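Local coordinates for protein chitinase (Paenibacillus sp. FPU-7, PDB 5GZT) that probably hydrolyses internal beta-1,4 linkages of chitin and chitodextrins at random, as an endo-acting chitinase with two glycoside hydrolase family 18 domains, at residues Ser978-Ala990 / Thr1089-Tyr1102. Residues are numbered along the deposited sequence; the frame is centred on the assembly and turned at random.
Sequences SKTAHQASVYTSA and TYDDEESLKYKAEY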
ATOM      1  N   SER B 978      13.277  27.388  -9.580  1.00 46.11           N
ATOM      2  CA  SER B 978      14.680  27.033  -9.347  1.00 55.85           C
ATOM      3  C   SER B 978      15.033  25.634  -9.805  1.00 54.37           C
ATOM      4  O   SER B 978      16.200  25.314  -9.872  1.00 58.44           O
ATOM      5  CB  SER B 978      15.013  27.169  -7.863  1.00 57.09           C
ATOM      6  OG  SER B 978      14.155  26.340  -7.087  1.00 62.06           O
ATOM      7  N   LYS B 979      14.034  24.810 -10.110  1.00 49.86           N
ATOM      8  CA  LYS B 979      14.235  23.442 -10.488  1.00 43.51           C
ATOM      9  C   LYS B 979      14.058  23.314 -11.994  1.00 39.84           C
ATOM     10  O   LYS B 979      13.245  23.994 -12.590  1.00 38.68           O
ATOM     11  CB  LYS B 979      13.232  22.599  -9.730  1.00 50.95           C
ATOM     12  CG  LYS B 979      13.608  21.138  -9.748  1.00 66.32           C
ATOM     13  CD  LYS B 979      12.863  20.316  -8.692  1.00 80.74           C
ATOM     14  CE  LYS B 979      13.350  20.667  -7.284  1.00 90.11           C
ATOM     15  NZ  LYS B 979      13.039  19.646  -6.249  1.00 92.97           N
ATOM     16  N   THR B 980      14.849  22.481 -12.637  1.00 38.36           N
ATOM     17  CA  THR B 980      14.810  22.406 -14.084  1.00 39.95           C
ATOM     18  C   THR B 980      13.671  21.429 -14.521  1.00 36.87           C
ATOM     19  O   THR B 980      13.232  20.544 -13.742  1.00 30.23           O
ATOM     20  CB  THR B 980      16.135  21.923 -14.675  1.00 39.49           C
ATOM     21  OG1 THR B 980      16.318  20.533 -14.339  1.00 35.65           O
ATOM     22  CG2 THR B 980      17.292  22.800 -14.171  1.00 39.55           C
ATOM     23  N   ALA B 981      13.281  21.561 -15.794  1.00 34.74           N
ATOM     24  CA  ALA B 981      12.175  20.765 -16.389  1.00 31.37           C
ATOM     25  C   ALA B 981      11.913  21.210 -17.827  1.00 31.99           C
ATOM     26  O   ALA B 981      12.586  22.141 -18.343  1.00 30.43           O
ATOM     27  CB  ALA B 981      10.907  20.837 -15.522  1.00 28.17           C
ATOM     28  N   HIS B 982      11.000  20.486 -18.520  1.00 29.92           N
ATOM     29  CA  HIS B 982      10.789  20.750 -19.938  1.00 28.46           C
ATOM     30  C   HIS B 982       9.731  21.868 -20.049  1.00 26.76           C
ATOM     31  O   HIS B 982       8.627  21.773 -19.406  1.00 26.89           O
ATOM     32  CB  HIS B 982      10.261  19.530 -20.600  1.00 28.79           C
ATOM     33  CG  HIS B 982      11.198  18.363 -20.560  1.00 27.72           C
ATOM     34  ND1 HIS B 982      12.428  18.373 -21.184  1.00 24.97           N
ATOM     35  CD2 HIS B 982      11.039  17.118 -20.041  1.00 27.42           C
ATOM     36  CE1 HIS B 982      13.015  17.206 -21.003  1.00 24.61           C
ATOM     37  NE2 HIS B 982      12.179  16.415 -20.349  1.00 27.35           N
ATOM     38  N   GLN B 983      10.114  22.917 -20.753  1.00 23.90           N
ATOM     39  CA  GLN B 983       9.223  24.108 -20.957  1.00 25.61           C
ATOM     40  C   GLN B 983       8.148  23.905 -22.032  1.00 24.50           C
ATOM     41  O   GLN B 983       7.154  24.621 -22.011  1.00 29.23           O
ATOM     42  CB  GLN B 983      10.017  25.379 -21.264  1.00 23.63           C
ATOM     43  CG  GLN B 983      10.739  25.445 -22.617  1.00 24.36           C
ATOM     44  CD  GLN B 983      10.216  26.514 -23.591  1.00 26.49           C
ATOM     45  OE1 GLN B 983       9.059  27.063 -23.452  1.00 27.98           O
ATOM     46  NE2 GLN B 983      11.019  26.772 -24.617  1.00 27.16           N
ATOM     47  N   ALA B 984       8.333  22.915 -22.906  1.00 23.41           N
ATOM     48  CA  ALA B 984       7.506  22.718 -24.073  1.00 25.01           C
ATOM     49  C   ALA B 984       7.265  21.255 -24.463  1.00 25.06           C
ATOM     50  O   ALA B 984       6.919  20.956 -25.617  1.00 24.50           O
ATOM     51  CB  ALA B 984       8.148  23.431 -25.231  1.00 25.65           C
ATOM     52  N   SER B 985       7.401  20.326 -23.518  1.00 23.36           N
ATOM     53  CA  SER B 985       7.413  18.905 -23.912  1.00 23.89           C
ATOM     54  C   SER B 985       6.072  18.429 -24.448  1.00 22.38           C
ATOM     55  O   SER B 985       5.014  18.714 -23.841  1.00 24.75           O
ATOM     56  CB  SER B 985       7.800  18.022 -22.736  1.00 23.14           C
ATOM     57  OG  SER B 985       6.946  18.212 -21.635  1.00 26.62           O
ATOM     58  N   VAL B 986       6.113  17.653 -25.524  1.00 22.15           N
ATOM     59  CA  VAL B 986       4.911  17.093 -26.092  1.00 22.91           C
ATOM     60  C   VAL B 986       4.226  16.030 -25.225  1.00 24.49           C
ATOM     61  O   VAL B 986       2.972  16.117 -25.087  1.00 22.39           O
ATOM     62  CB  VAL B 986       5.084  16.709 -27.548  1.00 28.72           C
ATOM     63  CG1 VAL B 986       6.381  15.966 -27.806  1.00 28.75           C
ATOM     64  CG2 VAL B 986       3.883  15.937 -28.071  1.00 30.38           C
ATOM     65  N   TYR B 987       4.987  15.150 -24.544  1.00 21.80           N
ATOM     66  CA  TYR B 987       4.450  14.301 -23.472  1.00 21.88           C
ATOM     67  C   TYR B 987       5.065  14.590 -22.110  1.00 23.68           C
ATOM     68  O   TYR B 987       6.100  15.285 -21.983  1.00 22.48           O
ATOM     69  CB  TYR B 987       4.568  12.798 -23.855  1.00 27.33           C
ATOM     70  CG  TYR B 987       3.921  12.419 -25.208  1.00 25.47           C
ATOM     71  CD1 TYR B 987       2.574  12.083 -25.336  1.00 31.96           C
ATOM     72  CD2 TYR B 987       4.674  12.338 -26.316  1.00 30.19           C
ATOM     73  CE1 TYR B 987       2.009  11.710 -26.602  1.00 31.56           C
ATOM     74  CE2 TYR B 987       4.137  12.011 -27.542  1.00 29.78           C
ATOM     75  CZ  TYR B 987       2.810  11.710 -27.693  1.00 30.14           C
ATOM     76  OH  TYR B 987       2.371  11.398 -29.023  1.00 31.47           O
ATOM     77  N   THR B 988       4.348  14.183 -21.070  1.00 23.45           N
ATOM     78  CA  THR B 988       4.805  14.459 -19.719  1.00 24.92           C
ATOM     79  C   THR B 988       5.900  13.380 -19.443  1.00 30.06           C
ATOM     80  O   THR B 988       5.634  12.161 -19.612  1.00 25.97           O
ATOM     81  CB  THR B 988       3.680  14.261 -18.696  1.00 25.78           C
ATOM     82  OG1 THR B 988       2.630  15.218 -18.869  1.00 26.09           O
ATOM     83  CG2 THR B 988       4.246  14.427 -17.283  1.00 27.52           C
ATOM     84  N   SER B 989       7.102  13.787 -19.050  1.00 29.48           N
ATOM     85  CA  SER B 989       8.196  12.807 -18.760  1.00 28.08           C
ATOM     86  C   SER B 989       7.778  11.790 -17.702  1.00 27.42           C
ATOM     87  O   SER B 989       7.143  12.139 -16.687  1.00 23.72           O
ATOM     88  CB  SER B 989       9.423  13.530 -18.222  1.00 32.35           C
ATOM     89  OG  SER B 989      10.488  12.620 -17.907  1.00 30.19           O
ATOM     90  N   ALA B 990       8.212  10.545 -17.890  1.00 29.12           N
ATOM     91  CA  ALA B 990       8.002   9.440 -16.892  1.00 27.90           C
ATOM     92  C   ALA B 990       8.640   9.823 -15.567  1.00 28.43           C
ATOM     93  O   ALA B 990       8.141   9.452 -14.511  1.00 26.60           O
ATOM     94  CB  ALA B 990       8.542   8.069 -17.441  1.00 28.78           C
ATOM     95  N   THR B1089      15.994  24.134 -22.270  1.00 30.38           N
ATOM     96  CA  THR B1089      14.803  23.380 -22.700  1.00 30.15           C
ATOM     97  C   THR B1089      14.144  24.135 -23.818  1.00 30.31           C
ATOM     98  O   THR B1089      13.920  25.363 -23.716  1.00 28.07           O
ATOM     99  CB  THR B1089      13.854  23.144 -21.533  1.00 29.66           C
ATOM    100  OG1 THR B1089      12.582  22.703 -22.008  1.00 29.39           O
ATOM    101  CG2 THR B1089      13.720  24.384 -20.616  1.00 30.92           C
ATOM    102  N   TYR B1090      13.911  23.419 -24.901  1.00 27.01           N
ATOM    103  CA  TYR B1090      13.535  24.044 -26.157  1.00 26.63           C
ATOM    104  C   TYR B1090      12.781  23.056 -27.038  1.00 26.16           C
ATOM    105  O   TYR B1090      12.704  21.852 -26.643  1.00 23.93           O
ATOM    106  CB  TYR B1090      14.789  24.614 -26.869  1.00 28.14           C
ATOM    107  CG  TYR B1090      15.792  23.602 -27.341  1.00 27.30           C
ATOM    108  CD1 TYR B1090      16.576  22.861 -26.431  1.00 27.16           C
ATOM    109  CD2 TYR B1090      15.990  23.382 -28.676  1.00 27.88           C
ATOM    110  CE1 TYR B1090      17.480  21.905 -26.874  1.00 27.52           C
ATOM    111  CE2 TYR B1090      16.936  22.449 -29.143  1.00 29.54           C
ATOM    112  CZ  TYR B1090      17.680  21.708 -28.247  1.00 32.35           C
ATOM    113  OH  TYR B1090      18.569  20.762 -28.746  1.00 27.68           O
ATOM    114  N   ASP B1091      12.230  23.519 -28.193  1.00 24.65           N
ATOM    115  CA  ASP B1091      11.748  22.627 -29.251  1.00 24.03           C
ATOM    116  C   ASP B1091      12.771  22.564 -30.330  1.00 25.44           C
ATOM    117  O   ASP B1091      13.275  23.592 -30.692  1.00 27.00           O
ATOM    118  CB  ASP B1091      10.416  23.112 -29.956  1.00 26.01           C
ATOM    119  CG  ASP B1091       9.142  22.603 -29.273  1.00 27.34           C
ATOM    120  OD1 ASP B1091       9.149  21.427 -28.816  1.00 22.46           O
ATOM    121  OD2 ASP B1091       8.193  23.444 -29.078  1.00 24.73           O
ATOM    122  N   ASP B1092      12.942  21.393 -30.955  1.00 25.99           N
ATOM    123  CA  ASP B1092      13.797  21.259 -32.160  1.00 28.12           C
ATOM    124  C   ASP B1092      13.103  20.540 -33.264  1.00 26.75           C
ATOM    125  O   ASP B1092      11.864  20.340 -33.181  1.00 25.90           O
ATOM    126  CB  ASP B1092      15.172  20.620 -31.822  1.00 28.56           C
ATOM    127  CG  ASP B1092      15.101  19.100 -31.570  1.00 34.16           C
ATOM    128  OD1 ASP B1092      13.976  18.520 -31.561  1.00 28.87           O
ATOM    129  OD2 ASP B1092      16.200  18.524 -31.333  1.00 32.20           O
ATOM    130  N   GLU B1093      13.832  20.141 -34.306  1.00 24.90           N
ATOM    131  CA  GLU B1093      13.163  19.482 -35.399  1.00 28.64           C
ATOM    132  C   GLU B1093      12.481  18.176 -35.027  1.00 28.78           C
ATOM    133  O   GLU B1093      11.454  17.825 -35.621  1.00 28.84           O
ATOM    134  CB  GLU B1093      14.080  19.218 -36.587  1.00 32.27           C
ATOM    135  CG  GLU B1093      14.603  20.446 -37.287  1.00 38.95           C
ATOM    136  CD  GLU B1093      15.967  20.140 -37.887  1.00 40.68           C
ATOM    137  OE1 GLU B1093      16.913  20.156 -37.116  1.00 39.18           O
ATOM    138  OE2 GLU B1093      16.061  19.832 -39.069  1.00 39.06           O
ATOM    139  N   GLU B1094      13.027  17.462 -34.062  1.00 28.27           N
ATOM    140  CA  GLU B1094      12.492  16.186 -33.670  1.00 27.26           C
ATOM    141  C   GLU B1094      11.237  16.408 -32.818  1.00 25.62           C
ATOM    142  O   GLU B1094      10.207  15.728 -32.978  1.00 24.03           O
ATOM    143  CB  GLU B1094      13.536  15.375 -32.828  1.00 28.78           C
ATOM    144  CG  GLU B1094      13.409  13.872 -33.112  1.00 33.39           C
ATOM    145  CD  GLU B1094      14.210  12.943 -32.203  1.00 34.07           C
ATOM    146  OE1 GLU B1094      15.133  13.415 -31.507  1.00 37.06           O
ATOM    147  OE2 GLU B1094      13.834  11.740 -32.116  1.00 33.60           O
ATOM    148  N   SER B1095      11.324  17.279 -31.834  1.00 23.16           N
ATOM    149  CA  SER B1095      10.159  17.490 -30.990  1.00 25.11           C
ATOM    150  C   SER B1095       8.990  18.090 -31.797  1.00 23.32           C
ATOM    151  O   SER B1095       7.851  17.735 -31.555  1.00 21.89           O
ATOM    152  CB  SER B1095      10.455  18.306 -29.770  1.00 24.28           C
ATOM    153  OG  SER B1095      10.773  19.643 -30.096  1.00 26.83           O
ATOM    154  N   LEU B1096       9.274  18.902 -32.812  1.00 20.69           N
ATOM    155  CA  LEU B1096       8.187  19.501 -33.588  1.00 23.57           C
ATOM    156  C   LEU B1096       7.554  18.476 -34.493  1.00 24.39           C
ATOM    157  O   LEU B1096       6.341  18.491 -34.706  1.00 22.61           O
ATOM    158  CB  LEU B1096       8.660  20.716 -34.399  1.00 20.77           C
ATOM    159  CG  LEU B1096       9.033  21.853 -33.480  1.00 22.16           C
ATOM    160  CD1 LEU B1096       9.797  22.928 -34.263  1.00 22.19           C
ATOM    161  CD2 LEU B1096       7.833  22.509 -32.855  1.00 22.11           C
ATOM    162  N   LYS B1097       8.353  17.525 -34.980  1.00 25.37           N
ATOM    163  CA  LYS B1097       7.797  16.385 -35.695  1.00 22.51           C
ATOM    164  C   LYS B1097       6.833  15.669 -34.822  1.00 20.90           C
ATOM    165  O   LYS B1097       5.706  15.323 -35.290  1.00 21.57           O
ATOM    166  CB  LYS B1097       8.859  15.420 -36.172  1.00 26.01           C
ATOM    167  CG  LYS B1097       8.324  14.137 -36.760  1.00 26.74           C
ATOM    168  CD  LYS B1097       9.410  13.402 -37.517  1.00 34.43           C
ATOM    169  CE  LYS B1097       9.731  12.072 -36.905  1.00 43.97           C
ATOM    170  NZ  LYS B1097      10.477  12.272 -35.633  1.00 45.88           N
ATOM    171  N   TYR B1098       7.222  15.387 -33.585  1.00 20.40           N
ATOM    172  CA  TYR B1098       6.313  14.658 -32.724  1.00 20.92           C
ATOM    173  C   TYR B1098       5.001  15.489 -32.365  1.00 21.19           C
ATOM    174  O   TYR B1098       3.984  14.892 -32.111  1.00 20.14           O
ATOM    175  CB  TYR B1098       7.016  14.230 -31.466  1.00 26.62           C
ATOM    176  CG  TYR B1098       7.854  12.946 -31.631  1.00 29.12           C
ATOM    177  CD1 TYR B1098       7.278  11.730 -31.509  1.00 34.23           C
ATOM    178  CD2 TYR B1098       9.224  12.998 -31.825  1.00 30.94           C
ATOM    179  CE1 TYR B1098       8.028  10.561 -31.657  1.00 39.00           C
ATOM    180  CE2 TYR B1098      10.003  11.844 -32.006  1.00 33.45           C
ATOM    181  CZ  TYR B1098       9.397  10.630 -31.883  1.00 34.54           C
ATOM    182  OH  TYR B1098      10.089   9.485 -31.992  1.00 36.58           O
ATOM    183  N   LYS B1099       5.109  16.824 -32.238  1.00 19.31           N
ATOM    184  CA  LYS B1099       3.910  17.722 -32.020  1.00 21.10           C
ATOM    185  C   LYS B1099       2.970  17.592 -33.189  1.00 19.97           C
ATOM    186  O   LYS B1099       1.775  17.452 -33.002  1.00 19.67           O
ATOM    187  CB  LYS B1099       4.346  19.156 -31.835  1.00 21.37           C
ATOM    188  CG  LYS B1099       4.938  19.311 -30.427  1.00 22.29           C
ATOM    189  CD  LYS B1099       5.329  20.731 -30.070  1.00 23.70           C
ATOM    190  CE  LYS B1099       5.723  20.740 -28.591  1.00 23.01           C
ATOM    191  NZ  LYS B1099       6.067  22.088 -28.088  1.00 22.08           N
ATOM    192  N   ALA B1100       3.541  17.557 -34.370  1.00 18.46           N
ATOM    193  CA  ALA B1100       2.817  17.434 -35.588  1.00 20.61           C
ATOM    194  C   ALA B1100       2.135  16.053 -35.754  1.00 22.20           C
ATOM    195  O   ALA B1100       0.961  15.918 -36.172  1.00 17.63           O
ATOM    196  CB  ALA B1100       3.719  17.716 -36.750  1.00 19.55           C
ATOM    197  N   GLU B1101       2.874  15.025 -35.330  1.00 20.61           N
ATOM    198  CA  GLU B1101       2.365  13.695 -35.279  1.00 18.92           C
ATOM    199  C   GLU B1101       1.240  13.567 -34.281  1.00 17.26           C
ATOM    200  O   GLU B1101       0.270  12.928 -34.591  1.00 17.29           O
ATOM    201  CB  GLU B1101       3.496  12.705 -34.909  1.00 21.53           C
ATOM    202  CG  GLU B1101       3.021  11.257 -34.875  1.00 27.09           C
ATOM    203  CD  GLU B1101       4.187  10.287 -34.733  1.00 29.32           C
ATOM    204  OE1 GLU B1101       4.374   9.438 -35.594  1.00 44.77           O
ATOM    205  OE2 GLU B1101       4.896  10.434 -33.779  1.00 25.88           O
ATOM    206  N   TYR B1102       1.405  14.173 -33.104  1.00 16.31           N
ATOM    207  CA  TYR B1102       0.374  14.268 -32.100  1.00 17.12           C
ATOM    208  C   TYR B1102      -0.880  14.902 -32.691  1.00 17.36           C
ATOM    209  O   TYR B1102      -1.949  14.354 -32.601  1.00 16.93           O
ATOM    210  CB  TYR B1102       0.894  15.037 -30.867  1.00 17.32           C
ATOM    211  CG  TYR B1102      -0.043  14.975 -29.668  1.00 18.02           C
ATOM    212  CD1 TYR B1102      -0.002  13.882 -28.772  1.00 17.42           C
ATOM    213  CD2 TYR B1102      -1.015  15.944 -29.453  1.00 15.33           C
ATOM    214  CE1 TYR B1102      -0.904  13.831 -27.720  1.00 17.04           C
ATOM    215  CE2 TYR B1102      -1.872  15.907 -28.385  1.00 14.71           C
ATOM    216  CZ  TYR B1102      -1.830  14.847 -27.521  1.00 15.85           C
ATOM    217  OH  TYR B1102      -2.760  14.733 -26.507  1.00 16.02           O
TER
HETATM  218  O   HOH W   1      12.953  20.258 -23.019  1.00 23.80           O
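Lys1099 NZ donates to Ala984 O over 2.8 Å, in the carbonyl plane and on a lone pair, with a C=O...N angle of 143°. The same ammonium bridges to Asp1091, whose OD2 receives it at 2.7 Å through the syn lone pair, while OD1 takes the Ser1095 hydroxyl on its anti side; Ala984 O and Asp1091 OD2 both take protons from the buried ammonium, and the carboxylate is probably held ionised. Beyond CG the lysine chain runs extended, which carries NZ past Val986 to the loop, with Lys1099 CG 3.9 Å from Val986 CB. A methionine in its place would probably leave Ala984 O and the Asp1091 carboxylate without their shared donor. Buried Val986 belongs to this tight part, wedged between Lys1099, Tyr1098 and Tyr1102: its CG1 lies 4.1 Å from Tyr1098 CB, and its CG2 packs on Tyr1102 CB. Thr1089 fastens the other end: Gln983 N points almost straight at its OG1 (2.8 Å, 172°), and a water joins that hydroxyl to His982 ND1, the NE2 side being bonded to Asp1069. Both segments belong to the second family 18 domain, a TIM barrel; here the loop after strand 964-967 runs from the end of strand 1086-1089 along helix 1093-1106 as far as Tyr1102. At the helix start, Asp1092 and Ser1095 form a capping box. The more open side is that of the partly exposed Tyr987 and Tyr1098. The rings of Tyr987 and Tyr1102 lie obliquely, centroids 5.6 Å apart and planes at 76°. Tyr987 OH reaches the edge of the Tyr1102 ring in plane, 3.4 Å from CD1, whereas the Tyr1102 hydroxyl is bonded to Asp999 and Arg1006 of helix 998-1007.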